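Non-structural protein NS2 (PDB 1UTY) binds single-stranded RNA, this chain being the N-terminal RNA-binding domain of the longer bluetongue virus protein. Local coordinates at residues A[25-37]-A[45-57]. Residues are numbered along the deposited sequence; the frame is centred on the assembly and turned at random.
Sequences AIAKLSSQPYCQI and FKPVKNPEPKGYV
The thiol of C35 lies over one face of the F45 ring, with SG 3.6 Å from the ring centroid and 21° off the ring normal. It sits off centre, nearest CZ. The C35 side chain swings SG away from the backbone N (chi1 -167°), which brings it over the ring. I26 of helix 22-29 meets the same ring at its edge, its CG2 3.5 Å from F45 CE1. I26 CG2 also touches P47 CG, at 3.4 Å. S30 OG touches P47 CG, and Q32 CG touches P47 CB. The helix closes with a Schellman motif at S31, and S30 OG hydrogen-bonds back to I26 O.

Four backbone hydrogen bonds join the strands, two each in the Y34-V48 and Q36-K46 pairs. P47 faces C35 in a non-hydrogen-bonded pair, so its missing N-H costs no bond between these two strands.

On the face of Y34 and Q36, V48 CG2 packs against both CB atoms. K49 O lies at the edge of the Y34 ring, 3.3 Å from Y34 CE2, and P51 CD approaches obliquely. The Y34 hydroxyl hydrogen-bonds to P145 O of the second subunit. Q36 has an extended side chain whose NE2 hydrogen-bonds to N11 OD1 on strand 10-15; E52 OE1 is farther off, 3.7 Å from Q36 NE2.

The arrangement is an antiparallel beta hairpin, strands 34-39 and 44-48, at the edge of the chain's mixed sheet. Helix 22-29 packs on its C35 face, and the Y34 ring, with P33 and the loop at N50 and P51, meets the second subunit.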
loop_
_atom_site.group_PDB
_atom_site.type_symbol
_atom_site.label_atom_id
_atom_site.label_comp_id
_atom_site.label_asym_id
_atom_site.label_seq_id
_atom_site.Cartn_x
_atom_site.Cartn_y
_atom_site.Cartn_z
ATOM N N ALA A 25 -10.891 5.942 21.475
ATOM C CA ALA A 25 -11.242 6.141 22.882
ATOM C C ALA A 25 -11.683 7.580 23.100
ATOM O O ALA A 25 -12.727 7.836 23.695
ATOM C CB ALA A 25 -10.054 5.783 23.805
ATOM N N ILE A 26 -10.883 8.505 22.578
ATOM C CA ILE A 26 -11.095 9.938 22.716
ATOM C C ILE A 26 -12.359 10.391 21.986
ATOM O O ILE A 26 -13.146 11.159 22.522
ATOM C CB ILE A 26 -9.837 10.692 22.206
ATOM C CG1 ILE A 26 -8.664 10.535 23.190
ATOM C CG2 ILE A 26 -10.131 12.163 21.906
ATOM C CD1 ILE A 26 -8.988 10.801 24.664
ATOM N N ALA A 27 -12.553 9.907 20.768
ATOM C CA ALA A 27 -13.763 10.213 20.027
ATOM C C ALA A 27 -15.000 9.762 20.811
ATOM O O ALA A 27 -15.970 10.520 20.945
ATOM C CB ALA A 27 -13.713 9.566 18.650
ATOM N N LYS A 28 -14.937 8.537 21.336
ATOM C CA LYS A 28 -16.007 7.933 22.129
ATOM C C LYS A 28 -16.261 8.714 23.413
ATOM O O LYS A 28 -17.402 9.046 23.717
ATOM C CB LYS A 28 -15.677 6.466 22.451
ATOM C CG LYS A 28 -16.846 5.635 23.020
ATOM C CD LYS A 28 -16.658 4.148 22.720
ATOM C CE LYS A 28 -17.440 3.266 23.689
ATOM N NZ LYS A 28 -18.893 3.203 23.336
ATOM N N LEU A 29 -15.191 9.015 24.145
ATOM C CA LEU A 29 -15.266 9.828 25.352
ATOM C C LEU A 29 -15.923 11.197 25.107
ATOM O O LEU A 29 -16.600 11.729 25.996
ATOM C CB LEU A 29 -13.866 10.004 25.979
ATOM C CG LEU A 29 -13.504 11.366 26.614
ATOM C CD1 LEU A 29 -13.818 11.401 28.102
ATOM C CD2 LEU A 29 -12.052 11.758 26.371
ATOM N N SER A 30 -15.707 11.772 23.925
ATOM C CA SER A 30 -16.231 13.107 23.625
ATOM C C SER A 30 -17.513 13.051 22.794
ATOM O O SER A 30 -18.022 14.081 22.363
ATOM C CB SER A 30 -15.169 13.957 22.940
ATOM O OG SER A 30 -13.896 13.699 23.513
ATOM N N SER A 31 -18.016 11.832 22.590
ATOM C CA SER A 31 -19.269 11.569 21.874
ATOM C C SER A 31 -19.223 12.005 20.391
ATOM O O SER A 31 -20.209 12.509 19.837
ATOM C CB SER A 31 -20.474 12.176 22.621
ATOM O OG SER A 31 -20.490 11.774 23.983
ATOM N N GLN A 32 -18.066 11.813 19.766
ATOM C CA GLN A 32 -17.897 12.153 18.365
ATOM C C GLN A 32 -17.546 10.883 17.580
ATOM O O GLN A 32 -16.898 9.987 18.121
ATOM C CB GLN A 32 -16.809 13.228 18.185
ATOM C CG GLN A 32 -17.064 14.535 18.930
ATOM C CD GLN A 32 -18.221 15.344 18.340
ATOM O OE1 GLN A 32 -18.704 15.053 17.241
ATOM N NE2 GLN A 32 -18.672 16.352 19.082
ATOM N N PRO A 33 -17.996 10.782 16.334
ATOM C CA PRO A 33 -17.645 9.617 15.505
ATOM C C PRO A 33 -16.166 9.596 15.085
ATOM O O PRO A 33 -15.553 8.533 15.129
ATOM C CB PRO A 33 -18.586 9.718 14.292
ATOM C CG PRO A 33 -19.211 11.092 14.333
ATOM C CD PRO A 33 -18.895 11.729 15.648
ATOM N N TYR A 34 -15.584 10.740 14.733
ATOM C CA TYR A 34 -14.194 10.746 14.245
ATOM C C TYR A 34 -13.193 11.349 15.205
ATOM O O TYR A 34 -13.546 12.192 16.049
ATOM C CB TYR A 34 -14.073 11.483 12.909
ATOM C CG TYR A 34 -15.042 10.985 11.880
ATOM C CD1 TYR A 34 -14.737 9.881 11.077
ATOM C CD2 TYR A 34 -16.279 11.613 11.709
ATOM C CE1 TYR A 34 -15.661 9.408 10.118
ATOM C CE2 TYR A 34 -17.201 11.145 10.765
ATOM C CZ TYR A 34 -16.885 10.054 9.971
ATOM O OH TYR A 34 -17.808 9.609 9.050
ATOM N N CYS A 35 -11.936 10.926 15.055
ATOM C CA CYS A 35 -10.837 11.714 15.573
ATOM C C CYS A 35 -10.059 12.335 14.423
ATOM O O CYS A 35 -9.439 11.612 13.623
ATOM C CB CYS A 35 -9.919 10.884 16.463
ATOM S SG CYS A 35 -8.776 11.918 17.389
ATOM N N GLN A 36 -10.097 13.661 14.322
ATOM C CA GLN A 36 -9.313 14.344 13.298
ATOM C C GLN A 36 -7.820 14.425 13.655
ATOM O O GLN A 36 -7.451 14.896 14.752
ATOM C CB GLN A 36 -9.853 15.746 13.025
ATOM C CG GLN A 36 -9.030 16.542 12.016
ATOM C CD GLN A 36 -9.514 17.998 11.862
ATOM O OE1 GLN A 36 -10.177 18.532 12.749
ATOM N NE2 GLN A 36 -9.166 18.631 10.753
ATOM N N ILE A 37 -6.976 13.969 12.718
ATOM C CA ILE A 37 -5.539 14.215 12.762
ATOM C C ILE A 37 -5.132 15.124 11.609
ATOM O O ILE A 37 -5.278 14.770 10.448
ATOM C CB ILE A 37 -4.741 12.892 12.713
ATOM C CG1 ILE A 37 -5.249 11.951 13.810
ATOM C CG2 ILE A 37 -3.227 13.168 12.852
ATOM C CD1 ILE A 37 -4.687 10.559 13.716
ATOM N N PHE A 45 -5.209 17.566 16.937
ATOM C CA PHE A 45 -5.841 16.321 17.335
ATOM C C PHE A 45 -7.197 16.776 17.868
ATOM O O PHE A 45 -7.259 17.593 18.778
ATOM C CB PHE A 45 -4.970 15.621 18.393
ATOM C CG PHE A 45 -5.558 14.341 18.956
ATOM C CD1 PHE A 45 -6.521 14.377 19.965
ATOM C CD2 PHE A 45 -5.117 13.099 18.512
ATOM C CE1 PHE A 45 -7.058 13.185 20.503
ATOM C CE2 PHE A 45 -5.643 11.911 19.036
ATOM C CZ PHE A 45 -6.608 11.952 20.035
ATOM N N LYS A 46 -8.288 16.294 17.273
ATOM C CA LYS A 46 -9.611 16.720 17.715
ATOM C C LYS A 46 -10.721 15.782 17.302
ATOM O O LYS A 46 -10.853 15.484 16.121
ATOM C CB LYS A 46 -9.941 18.145 17.222
ATOM C CG LYS A 46 -11.401 18.521 17.433
ATOM C CD LYS A 46 -11.667 20.016 17.351
ATOM C CE LYS A 46 -13.002 20.365 18.032
ATOM N NZ LYS A 46 -13.434 21.788 17.817
ATOM N N PRO A 47 -11.531 15.334 18.271
ATOM C CA PRO A 47 -12.767 14.595 17.982
ATOM C C PRO A 47 -13.747 15.485 17.220
ATOM O O PRO A 47 -14.010 16.598 17.665
ATOM C CB PRO A 47 -13.334 14.289 19.377
ATOM C CG PRO A 47 -12.194 14.395 20.280
ATOM C CD PRO A 47 -11.319 15.487 19.725
ATOM N N VAL A 48 -14.252 15.007 16.083
ATOM C CA VAL A 48 -15.170 15.801 15.260
ATOM C C VAL A 48 -16.368 15.003 14.737
ATOM O O VAL A 48 -16.363 13.769 14.758
ATOM C CB VAL A 48 -14.451 16.490 14.079
ATOM C CG1 VAL A 48 -13.568 17.604 14.586
ATOM C CG2 VAL A 48 -13.668 15.468 13.231
ATOM N N LYS A 49 -17.380 15.715 14.258
ATOM C CA LYS A 49 -18.608 15.077 13.807
ATOM C C LYS A 49 -18.455 14.525 12.395
ATOM O O LYS A 49 -19.093 13.518 12.036
ATOM C CB LYS A 49 -19.816 16.039 13.899
ATOM C CG LYS A 49 -19.639 17.430 13.246
ATOM C CD LYS A 49 -20.870 18.345 13.451
ATOM C CE LYS A 49 -20.655 19.379 14.553
ATOM N NZ LYS A 49 -21.892 20.208 14.893
ATOM N N ASN A 50 -17.628 15.174 11.583
ATOM C CA ASN A 50 -17.568 14.816 10.170
ATOM C C ASN A 50 -16.230 15.127 9.487
ATOM O O ASN A 50 -15.503 16.027 9.909
ATOM C CB ASN A 50 -18.765 15.425 9.399
ATOM C CG ASN A 50 -18.670 16.929 9.250
ATOM O OD1 ASN A 50 -19.175 17.676 10.084
ATOM N ND2 ASN A 50 -18.016 17.381 8.187
ATOM N N PRO A 51 -15.902 14.374 8.441
ATOM C CA PRO A 51 -14.717 14.678 7.631
ATOM C C PRO A 51 -14.917 15.944 6.790
ATOM O O PRO A 51 -16.031 16.278 6.414
ATOM C CB PRO A 51 -14.583 13.453 6.724
ATOM C CG PRO A 51 -15.936 12.889 6.645
ATOM C CD PRO A 51 -16.635 13.197 7.941
ATOM N N GLU A 52 -13.821 16.628 6.508
ATOM C CA GLU A 52 -13.830 17.859 5.738
ATOM C C GLU A 52 -13.487 17.526 4.292
ATOM O O GLU A 52 -12.956 16.448 4.026
ATOM C CB GLU A 52 -12.784 18.811 6.299
ATOM C CG GLU A 52 -13.023 19.226 7.741
ATOM C CD GLU A 52 -11.948 20.168 8.259
ATOM O OE1 GLU A 52 -10.795 20.119 7.746
ATOM O OE2 GLU A 52 -12.258 20.954 9.184
ATOM N N PRO A 53 -13.795 18.435 3.361
ATOM C CA PRO A 53 -13.451 18.248 1.946
ATOM C C PRO A 53 -11.974 17.933 1.740
ATOM O O PRO A 53 -11.126 18.433 2.471
ATOM C CB PRO A 53 -13.793 19.599 1.325
ATOM C CG PRO A 53 -14.873 20.115 2.183
ATOM C CD PRO A 53 -14.535 19.690 3.585
ATOM N N LYS A 54 -11.678 17.097 0.754
ATOM C CA LYS A 54 -10.306 16.673 0.479
ATOM C C LYS A 54 -9.686 15.869 1.638
ATOM O O LYS A 54 -8.504 15.561 1.623
ATOM C CB LYS A 54 -9.433 17.883 0.090
ATOM N N GLY A 55 -10.497 15.522 2.636
ATOM C CA GLY A 55 -10.043 14.719 3.758
ATOM C C GLY A 55 -10.040 13.209 3.531
ATOM O O GLY A 55 -10.702 12.685 2.610
ATOM N N TYR A 56 -9.296 12.517 4.387
ATOM C CA TYR A 56 -9.197 11.057 4.368
ATOM C C TYR A 56 -10.007 10.501 5.523
ATOM O O TYR A 56 -9.828 10.933 6.666
ATOM C CB TYR A 56 -7.731 10.598 4.525
ATOM C CG TYR A 56 -6.823 11.070 3.416
ATOM C CD1 TYR A 56 -6.363 12.391 3.369
ATOM C CD2 TYR A 56 -6.439 10.206 2.399
ATOM C CE1 TYR A 56 -5.545 12.831 2.321
ATOM C CE2 TYR A 56 -5.625 10.631 1.366
ATOM C CZ TYR A 56 -5.181 11.936 1.338
ATOM O OH TYR A 56 -4.368 12.328 0.317
ATOM N N VAL A 57 -10.901 9.565 5.236
ATOM C CA VAL A 57 -11.531 8.804 6.296
ATOM C C VAL A 57 -10.735 7.517 6.431
ATOM O O VAL A 57 -10.651 6.713 5.505
ATOM C CB VAL A 57 -13.024 8.506 6.024
ATOM C CG1 VAL A 57 -13.580 7.528 7.041
ATOM C CG2 VAL A 57 -13.837 9.789 6.023
#